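Local coordinates for protein probable acetyltransferases (PDB 3PZJ) that probably transfers an acetyl group, as a GNAT-family acetyltransferase, perhaps to the N-terminal serine or alanine of proteins, at residues D102-V114 and I120-R132. Sequence-based numbering, arbitrary orientation.
Sequences DQALGFLGYRQMV and IEIGHVNFSPALR. With EDO (1,2-ethanediol), chain D.
Ile120 lays its CD1 methyl over one face of the Tyr110 ring, 3.8 Å from the ring centroid, a CH-pi contact. CG1 lies anti to the backbone N (chi1 -161°), which carries CD1 to the ring and to CE of selenomethionine Met113. The hydroxyl of Tyr110 hydrogen-bonds to the carbonyl O of Leu144 in helix 135-150.

Glu121 exchanges backbone bonds with Arg111, one of them weak. Their side chains run side by side off the same face of the sheet and form a salt bridge, NH1 of Arg111 to OE1 of Glu121 at 3.1 Å. NH1 also reaches OE2, and both bonds are weak. The guanidinium and carboxylate planes are steeply turned, 75° apart. Ile122 packs CG1 beside the Tyr110 ring. Gly123 and Gly109 form a hydrogen-bonded antiparallel pair.

His124 and Val125 together stand opposite Leu108, a beta bulge. The backbone N of His124 donates to O2 of an ethanediol, probably from the crystallisation liquor, at 3.0 Å. This O2 lies over one face of the imidazole. The carbonyl O of His124 receives ND2 of Asn126 at 2.9 Å, from above the carbonyl plane.

Asn126 pairs with Phe107 through two backbone bonds. Its CB lies over the Phe107 face in a CH-pi contact, 3.7 Å from the centroid, and the amide is nearly parallel to the ring, 11° apart. OD1 of Asn126 hydrogen-bonds to His63, and ND2 also to the hydroxyl of Tyr69. Phe127 brings CZ to CD1 of Leu108 on the helix 135-150 side. Ser128 closes the ladder: its N and OG both donate to Leu105 O, with OG at 2.9 Å on a lone pair.

The bulge is in strand 119-127, probably the GNAT beta4 strand, whose bulge in other GNAT enzymes lies beside the acetyl-CoA site. Three bonds hold the Asn126 amide flat against Phe107, while the Arg111 and Glu121 charges probably offset each other.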
loop_
_atom_site.group_PDB
_atom_site.type_symbol
_atom_site.label_atom_id
_atom_site.label_comp_id
_atom_site.label_asym_id
_atom_site.label_seq_id
_atom_site.Cartn_x
_atom_site.Cartn_y
_atom_site.Cartn_z
ATOM N N ASP A 102 -26.545 21.855 1.588
ATOM C CA ASP A 102 -25.315 22.047 2.354
ATOM C C ASP A 102 -25.296 21.214 3.649
ATOM O O ASP A 102 -24.401 21.387 4.489
ATOM C CB ASP A 102 -25.127 23.544 2.691
ATOM C CG ASP A 102 -26.313 24.139 3.444
ATOM O OD1 ASP A 102 -26.343 25.371 3.639
ATOM O OD2 ASP A 102 -27.224 23.382 3.831
ATOM N N GLN A 103 -26.295 20.335 3.831
ATOM C CA GLN A 103 -26.418 19.547 5.054
ATOM C C GLN A 103 -25.572 18.282 4.947
ATOM O O GLN A 103 -25.870 17.387 4.163
ATOM C CB GLN A 103 -27.880 19.183 5.370
ATOM C CG GLN A 103 -27.983 18.276 6.587
ATOM C CD GLN A 103 -29.297 18.282 7.353
ATOM O OE1 GLN A 103 -29.985 19.312 7.472
ATOM N NE2 GLN A 103 -29.626 17.115 7.931
ATOM N N ALA A 104 -24.512 18.225 5.740
ATOM C CA ALA A 104 -23.556 17.095 5.715
ATOM C C ALA A 104 -24.235 15.883 6.226
ATOM O O ALA A 104 -24.806 15.955 7.278
ATOM C CB ALA A 104 -22.335 17.407 6.592
ATOM N N LEU A 105 -24.261 14.789 5.459
ATOM C CA LEU A 105 -24.830 13.508 5.924
ATOM C C LEU A 105 -23.788 12.406 6.207
ATOM O O LEU A 105 -24.102 11.351 6.730
ATOM C CB LEU A 105 -25.749 12.956 4.870
ATOM C CG LEU A 105 -26.886 13.867 4.466
ATOM C CD1 LEU A 105 -27.538 13.186 3.238
ATOM C CD2 LEU A 105 -27.803 14.014 5.679
ATOM N N GLY A 106 -22.541 12.686 5.865
ATOM C CA GLY A 106 -21.368 11.853 6.259
ATOM C C GLY A 106 -20.239 12.232 5.337
ATOM O O GLY A 106 -20.352 13.222 4.604
ATOM N N PHE A 107 -19.186 11.438 5.349
ATOM C CA PHE A 107 -18.063 11.658 4.482
ATOM C C PHE A 107 -17.414 10.390 4.004
ATOM O O PHE A 107 -17.686 9.358 4.501
ATOM C CB PHE A 107 -17.039 12.612 5.083
ATOM C CG PHE A 107 -16.318 12.084 6.286
ATOM C CD1 PHE A 107 -15.056 11.616 6.176
ATOM C CD2 PHE A 107 -16.896 12.099 7.519
ATOM C CE1 PHE A 107 -14.406 11.175 7.246
ATOM C CE2 PHE A 107 -16.247 11.651 8.592
ATOM C CZ PHE A 107 -15.012 11.185 8.462
ATOM N N LEU A 108 -16.589 10.539 2.977
ATOM C CA LEU A 108 -15.808 9.479 2.366
ATOM C C LEU A 108 -14.834 10.052 1.347
ATOM O O LEU A 108 -14.864 11.179 1.078
ATOM C CB LEU A 108 -16.700 8.432 1.725
ATOM C CG LEU A 108 -17.181 8.677 0.333
ATOM C CD1 LEU A 108 -17.691 7.408 -0.294
ATOM C CD2 LEU A 108 -18.160 9.742 0.287
ATOM N N GLY A 109 -13.929 9.252 0.839
ATOM C CA GLY A 109 -13.002 9.736 -0.145
ATOM C C GLY A 109 -12.041 8.722 -0.700
ATOM O O GLY A 109 -12.323 7.570 -0.656
ATOM N N TYR A 110 -10.919 9.196 -1.216
ATOM C CA TYR A 110 -9.878 8.371 -1.754
ATOM C C TYR A 110 -8.688 8.417 -0.795
ATOM O O TYR A 110 -8.386 9.452 -0.144
ATOM C CB TYR A 110 -9.457 8.932 -3.096
ATOM C CG TYR A 110 -10.547 9.027 -4.170
ATOM C CD1 TYR A 110 -11.195 7.901 -4.637
ATOM C CD2 TYR A 110 -10.867 10.256 -4.769
ATOM C CE1 TYR A 110 -12.112 7.986 -5.684
ATOM C CE2 TYR A 110 -11.825 10.339 -5.802
ATOM C CZ TYR A 110 -12.429 9.202 -6.222
ATOM O OH TYR A 110 -13.305 9.289 -7.245
ATOM N N ARG A 111 -7.970 7.301 -0.720
ATOM C CA ARG A 111 -6.673 7.327 -0.108
ATOM C C ARG A 111 -5.745 6.439 -0.871
ATOM O O ARG A 111 -6.135 5.714 -1.818
ATOM C CB ARG A 111 -6.732 6.881 1.340
ATOM C CG ARG A 111 -7.267 5.426 1.462
ATOM C CD ARG A 111 -7.585 5.063 2.973
ATOM N NE ARG A 111 -6.423 5.276 3.803
ATOM C CZ ARG A 111 -5.438 4.382 4.043
ATOM N NH1 ARG A 111 -5.462 3.146 3.547
ATOM N NH2 ARG A 111 -4.393 4.717 4.812
ATOM N N GLN A 112 -4.494 6.540 -0.500
ATOM C CA GLN A 112 -3.428 5.784 -1.189
ATOM C C GLN A 112 -3.537 5.983 -2.736
ATOM O O GLN A 112 -3.447 5.021 -3.465
ATOM C CB GLN A 112 -3.485 4.277 -0.806
ATOM C CG GLN A 112 -3.293 3.991 0.665
ATOM C CD GLN A 112 -1.912 4.336 1.107
ATOM O OE1 GLN A 112 -1.678 5.359 1.778
ATOM N NE2 GLN A 112 -0.988 3.524 0.736
HETATM N N MSE A 113 -3.779 7.209 -3.198
HETATM C CA MSE A 113 -3.802 7.508 -4.623
HETATM C C MSE A 113 -2.362 7.355 -5.165
HETATM O O MSE A 113 -1.367 7.936 -4.586
HETATM C CB MSE A 113 -4.309 8.926 -4.866
HETATM C CG MSE A 113 -4.066 9.441 -6.263
HETATM SE SE MSE A 113 -4.754 11.221 -6.392
HETATM C CE MSE A 113 -6.609 10.969 -5.776
ATOM N N VAL A 114 -2.220 6.566 -6.208
ATOM C CA VAL A 114 -0.963 6.383 -6.911
ATOM C C VAL A 114 -1.227 6.678 -8.365
ATOM O O VAL A 114 -1.525 5.791 -9.168
ATOM C CB VAL A 114 -0.314 4.946 -6.712
ATOM C CG1 VAL A 114 1.129 4.929 -7.257
ATOM C CG2 VAL A 114 -0.419 4.489 -5.204
ATOM N N ILE A 120 -5.974 3.344 -6.764
ATOM C CA ILE A 120 -6.578 4.202 -5.737
ATOM C C ILE A 120 -7.390 3.320 -4.784
ATOM O O ILE A 120 -7.697 2.174 -5.151
ATOM C CB ILE A 120 -7.455 5.301 -6.398
ATOM C CG1 ILE A 120 -7.721 6.450 -5.446
ATOM C CG2 ILE A 120 -8.692 4.713 -7.120
ATOM C CD1 ILE A 120 -8.055 7.853 -6.226
ATOM N N GLU A 121 -7.745 3.875 -3.611
ATOM C CA GLU A 121 -8.532 3.165 -2.613
ATOM C C GLU A 121 -9.696 4.069 -2.210
ATOM O O GLU A 121 -9.436 5.256 -1.987
ATOM C CB GLU A 121 -7.652 2.869 -1.455
ATOM C CG GLU A 121 -8.344 2.128 -0.297
ATOM C CD GLU A 121 -7.418 1.917 0.894
ATOM O OE1 GLU A 121 -6.182 1.896 0.781
ATOM O OE2 GLU A 121 -7.976 1.854 1.990
ATOM N N ILE A 122 -10.955 3.578 -2.242
ATOM C CA ILE A 122 -12.076 4.293 -1.637
ATOM C C ILE A 122 -12.065 3.917 -0.163
ATOM O O ILE A 122 -12.075 2.753 0.160
ATOM C CB ILE A 122 -13.410 3.952 -2.327
ATOM C CG1 ILE A 122 -13.464 4.686 -3.663
ATOM C CG2 ILE A 122 -14.610 4.371 -1.527
ATOM C CD1 ILE A 122 -14.451 4.149 -4.659
ATOM N N GLY A 123 -11.984 4.916 0.690
ATOM C CA GLY A 123 -11.993 4.738 2.102
ATOM C C GLY A 123 -12.521 5.901 2.873
ATOM O O GLY A 123 -13.202 6.752 2.312
ATOM N N HIS A 124 -12.265 5.844 4.168
ATOM C CA HIS A 124 -12.795 6.730 5.135
ATOM C C HIS A 124 -14.295 6.861 4.962
ATOM O O HIS A 124 -14.874 7.955 5.092
ATOM C CB HIS A 124 -12.093 8.105 4.996
ATOM C CG HIS A 124 -10.685 8.106 5.468
ATOM N ND1 HIS A 124 -9.649 8.394 4.622
ATOM C CD2 HIS A 124 -10.127 7.882 6.685
ATOM C CE1 HIS A 124 -8.502 8.291 5.281
ATOM N NE2 HIS A 124 -8.756 7.968 6.532
ATOM N N VAL A 125 -14.964 5.705 4.801
ATOM C CA VAL A 125 -16.390 5.710 4.604
ATOM C C VAL A 125 -17.066 5.816 5.944
ATOM O O VAL A 125 -17.006 4.875 6.790
ATOM C CB VAL A 125 -16.883 4.454 3.884
ATOM C CG1 VAL A 125 -18.465 4.403 3.748
ATOM C CG2 VAL A 125 -16.143 4.225 2.565
ATOM N N ASN A 126 -17.609 7.003 6.197
ATOM C CA ASN A 126 -18.198 7.394 7.491
ATOM C C ASN A 126 -19.588 7.951 7.236
ATOM O O ASN A 126 -19.767 9.187 6.972
ATOM C CB ASN A 126 -17.339 8.459 8.141
ATOM C CG ASN A 126 -16.097 7.889 8.776
ATOM O OD1 ASN A 126 -16.184 7.436 9.906
ATOM N ND2 ASN A 126 -14.982 7.752 8.015
ATOM N N PHE A 127 -20.578 7.052 7.287
ATOM C CA PHE A 127 -21.953 7.436 6.942
ATOM C C PHE A 127 -22.800 7.473 8.201
ATOM O O PHE A 127 -22.786 6.528 8.980
ATOM C CB PHE A 127 -22.538 6.400 5.972
ATOM C CG PHE A 127 -21.976 6.452 4.555
ATOM C CD1 PHE A 127 -21.097 7.423 4.129
ATOM C CD2 PHE A 127 -22.364 5.503 3.648
ATOM C CE1 PHE A 127 -20.642 7.461 2.813
ATOM C CE2 PHE A 127 -21.863 5.516 2.366
ATOM C CZ PHE A 127 -21.064 6.538 1.926
ATOM N N SER A 128 -23.570 8.536 8.362
ATOM C CA SER A 128 -24.487 8.670 9.527
ATOM C C SER A 128 -25.507 7.559 9.471
ATOM O O SER A 128 -25.760 7.016 8.424
ATOM C CB SER A 128 -25.189 10.025 9.457
ATOM O OG SER A 128 -26.145 10.067 8.425
ATOM N N PRO A 129 -26.154 7.228 10.600
ATOM C CA PRO A 129 -27.164 6.147 10.508
ATOM C C PRO A 129 -28.307 6.438 9.475
ATOM O O PRO A 129 -28.719 5.579 8.719
ATOM C CB PRO A 129 -27.662 6.013 11.961
ATOM C CG PRO A 129 -26.481 6.577 12.813
ATOM C CD PRO A 129 -25.869 7.672 11.969
ATOM N N ALA A 130 -28.745 7.683 9.392
ATOM C CA ALA A 130 -29.756 8.092 8.462
ATOM C C ALA A 130 -29.372 7.846 7.015
ATOM O O ALA A 130 -30.241 7.716 6.140
ATOM C CB ALA A 130 -30.091 9.569 8.675
ATOM N N LEU A 131 -28.070 7.821 6.755
ATOM C CA LEU A 131 -27.536 7.594 5.398
ATOM C C LEU A 131 -27.274 6.116 5.132
ATOM O O LEU A 131 -27.567 5.624 4.063
ATOM C CB LEU A 131 -26.264 8.369 5.228
ATOM C CG LEU A 131 -25.558 8.413 3.856
ATOM C CD1 LEU A 131 -26.426 9.119 2.853
ATOM C CD2 LEU A 131 -24.272 9.157 4.021
ATOM N N ARG A 132 -26.730 5.411 6.110
ATOM C CA ARG A 132 -26.367 4.019 5.905
ATOM C C ARG A 132 -27.478 3.291 5.209
ATOM O O ARG A 132 -28.674 3.545 5.466
ATOM C CB ARG A 132 -26.099 3.312 7.235
ATOM C CG ARG A 132 -24.870 3.773 7.961
ATOM C CD ARG A 132 -23.705 2.851 7.677
ATOM N NE ARG A 132 -23.591 1.743 8.622
ATOM C CZ ARG A 132 -22.535 0.922 8.683
ATOM N NH1 ARG A 132 -22.477 -0.064 9.589
ATOM N NH2 ARG A 132 -21.521 1.078 7.832
HETATM C C1 EDO D . -10.768 4.343 6.796
HETATM O O1 EDO D . -12.022 4.397 7.431
HETATM C C2 EDO D . -10.826 3.306 5.703
HETATM O O2 EDO D . -10.054 3.822 4.653
#